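PDB 3RNL: sulfotransferase from Alicyclobacillus acidocaldarius subsp. acidocaldarius, which probably transfers sulfuryl groups to acceptor molecules and binds magnesium ions. Local coordinates for residues Phe92-Tyr96 with Glu156-Tyr160. Residue numbers count along the deposited sequence, not the author numbering.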
loop_
_atom_site.group_PDB
_atom_site.type_symbol
_atom_site.label_atom_id
_atom_site.label_comp_id
_atom_site.label_asym_id
_atom_site.label_seq_id
_atom_site.Cartn_x
_atom_site.Cartn_y
_atom_site.Cartn_z
ATOM N N PHE A 92 -0.700 3.587 -3.329
ATOM C CA PHE A 92 -2.048 4.133 -3.307
ATOM C C PHE A 92 -3.049 3.367 -4.189
ATOM O O PHE A 92 -4.187 3.786 -4.364
ATOM C CB PHE A 92 -2.054 5.648 -3.558
ATOM C CG PHE A 92 -1.278 6.413 -2.518
ATOM C CD1 PHE A 92 -1.732 6.473 -1.206
ATOM C CD2 PHE A 92 -0.087 7.046 -2.838
ATOM C CE1 PHE A 92 -1.008 7.181 -0.228
ATOM C CE2 PHE A 92 0.633 7.744 -1.868
ATOM C CZ PHE A 92 0.168 7.805 -0.561
ATOM N N TYR A 93 -2.604 2.258 -4.770
ATOM C CA TYR A 93 -3.547 1.371 -5.455
ATOM C C TYR A 93 -4.715 0.986 -4.533
ATOM O O TYR A 93 -5.855 0.873 -4.973
ATOM C CB TYR A 93 -2.814 0.112 -5.909
ATOM C CG TYR A 93 -2.085 0.201 -7.235
ATOM C CD1 TYR A 93 -2.371 1.198 -8.158
ATOM C CD2 TYR A 93 -1.145 -0.763 -7.583
ATOM C CE1 TYR A 93 -1.724 1.250 -9.391
ATOM C CE2 TYR A 93 -0.490 -0.722 -8.809
ATOM C CZ TYR A 93 -0.796 0.280 -9.707
ATOM O OH TYR A 93 -0.155 0.316 -10.915
ATOM N N LEU A 94 -4.434 0.791 -3.251
ATOM C CA LEU A 94 -5.481 0.387 -2.302
ATOM C C LEU A 94 -6.476 1.534 -2.091
ATOM O O LEU A 94 -7.696 1.340 -1.972
ATOM C CB LEU A 94 -4.818 0.002 -0.972
ATOM C CG LEU A 94 -5.810 -0.435 0.118
ATOM C CD1 LEU A 94 -6.606 -1.697 -0.303
ATOM C CD2 LEU A 94 -5.083 -0.676 1.452
ATOM N N PHE A 95 -5.946 2.750 -2.091
ATOM C CA PHE A 95 -6.724 3.931 -1.736
ATOM C C PHE A 95 -7.659 4.418 -2.847
ATOM O O PHE A 95 -8.805 4.787 -2.576
ATOM C CB PHE A 95 -5.767 5.063 -1.336
ATOM C CG PHE A 95 -6.460 6.385 -1.075
ATOM C CD1 PHE A 95 -7.184 6.583 0.091
ATOM C CD2 PHE A 95 -6.381 7.424 -1.996
ATOM C CE1 PHE A 95 -7.818 7.802 0.343
ATOM C CE2 PHE A 95 -7.022 8.640 -1.758
ATOM C CZ PHE A 95 -7.740 8.825 -0.591
ATOM N N TYR A 96 -7.187 4.431 -4.088
ATOM C CA TYR A 96 -7.998 4.991 -5.178
ATOM C C TYR A 96 -9.065 3.977 -5.594
ATOM O O TYR A 96 -8.749 2.832 -5.922
ATOM C CB TYR A 96 -7.106 5.398 -6.356
ATOM C CG TYR A 96 -6.393 6.706 -6.074
ATOM C CD1 TYR A 96 -7.114 7.895 -5.960
ATOM C CD2 TYR A 96 -5.022 6.749 -5.881
ATOM C CE1 TYR A 96 -6.471 9.099 -5.680
ATOM C CE2 TYR A 96 -4.369 7.951 -5.612
ATOM C CZ TYR A 96 -5.102 9.116 -5.513
ATOM O OH TYR A 96 -4.469 10.317 -5.233
ATOM N N GLU A 156 -1.285 15.400 -2.620
ATOM C CA GLU A 156 -1.199 13.949 -2.794
ATOM C C GLU A 156 -1.596 13.196 -1.513
ATOM O O GLU A 156 -1.614 13.767 -0.413
ATOM C CB GLU A 156 0.195 13.547 -3.267
ATOM C CG GLU A 156 1.245 13.605 -2.197
ATOM C CD GLU A 156 2.123 12.363 -2.223
ATOM O OE1 GLU A 156 3.354 12.525 -2.357
ATOM O OE2 GLU A 156 1.570 11.238 -2.115
ATOM N N PRO A 157 -1.968 11.916 -1.655
ATOM C CA PRO A 157 -2.561 11.184 -0.524
ATOM C C PRO A 157 -1.606 10.905 0.631
ATOM O O PRO A 157 -2.089 10.525 1.695
ATOM C CB PRO A 157 -3.083 9.871 -1.140
ATOM C CG PRO A 157 -2.998 10.051 -2.611
ATOM C CD PRO A 157 -2.012 11.141 -2.908
ATOM N N LEU A 158 -0.296 11.069 0.452
ATOM C CA LEU A 158 0.605 10.918 1.602
ATOM C C LEU A 158 0.175 11.854 2.729
ATOM O O LEU A 158 0.356 11.552 3.912
ATOM C CB LEU A 158 2.063 11.185 1.210
ATOM C CG LEU A 158 3.127 10.901 2.287
ATOM C CD1 LEU A 158 2.998 9.480 2.862
ATOM C CD2 LEU A 158 4.524 11.121 1.716
ATOM N N TRP A 159 -0.408 12.988 2.353
ATOM C CA TRP A 159 -0.873 13.953 3.337
ATOM C C TRP A 159 -2.192 13.552 4.003
ATOM O O TRP A 159 -2.602 14.208 4.972
ATOM C CB TRP A 159 -1.074 15.332 2.700
ATOM C CG TRP A 159 0.127 15.951 2.050
ATOM C CD1 TRP A 159 0.524 15.807 0.741
ATOM C CD2 TRP A 159 1.039 16.885 2.644
ATOM N NE1 TRP A 159 1.644 16.573 0.499
ATOM C CE2 TRP A 159 1.982 17.241 1.649
ATOM C CE3 TRP A 159 1.159 17.444 3.918
ATOM C CZ2 TRP A 159 3.029 18.133 1.893
ATOM C CZ3 TRP A 159 2.203 18.344 4.162
ATOM C CH2 TRP A 159 3.125 18.670 3.156
ATOM N N TYR A 160 -2.879 12.504 3.536
ATOM C CA TYR A 160 -4.209 12.348 4.104
ATOM C C TYR A 160 -4.062 11.305 5.198
ATOM O O TYR A 160 -4.316 10.110 4.996
ATOM C CB TYR A 160 -5.150 11.737 3.045
ATOM C CG TYR A 160 -5.316 12.470 1.716
ATOM C CD1 TYR A 160 -4.794 13.740 1.499
ATOM C CD2 TYR A 160 -6.012 11.864 0.676
ATOM C CE1 TYR A 160 -4.960 14.379 0.256
ATOM C CE2 TYR A 160 -6.180 12.485 -0.548
ATOM C CZ TYR A 160 -5.653 13.732 -0.758
ATOM O OH TYR A 160 -5.838 14.319 -1.999
HETATM O O HOH W 1 -6.079 12.306 -4.345
#
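Phe92 opens the turn with its CB pointing toward the other segment, setting the ring against Pro157, whose CB lies over one face, 3.8 Å from the Phe92 ring centroid: a CH-pi contact to which proline's compact, rigid CH2 groups are well suited. Phe92 CZ comes within 3.4 Å of Leu158 N, an amide satisfied by Glu156 OE2 (3.2 Å), while Glu156 OE1 salt-bridges Arg135; apolar Leu158 packs on helix 119-132. Tyr93 and Leu94 are out of reach of 156-160: Tyr93 OH hydrogen-bonds Glu88, and Leu94 packs on helix 167-178. Three residues beyond Phe92, after a helical bend, Phe95 sets a broad apolar ring beside Pro157; Phe95 CZ lies 3.7 Å from Tyr160 CD2, at that ring's edge. Tyr96, whose N hydrogen-bonds to Phe92 O (3.1 Å), suits both environments: Tyr96 CZ packs 3.7 Å from Pro157 CG, and a water links its hydroxyl to Tyr160 OH. Proline thus wedges among three aromatic side chains, joining the loop after strand 85-89 of the parallel sheet to a 3-10 turn between helices 147-152 and 167-178 in this alpha-beta-alpha sandwich.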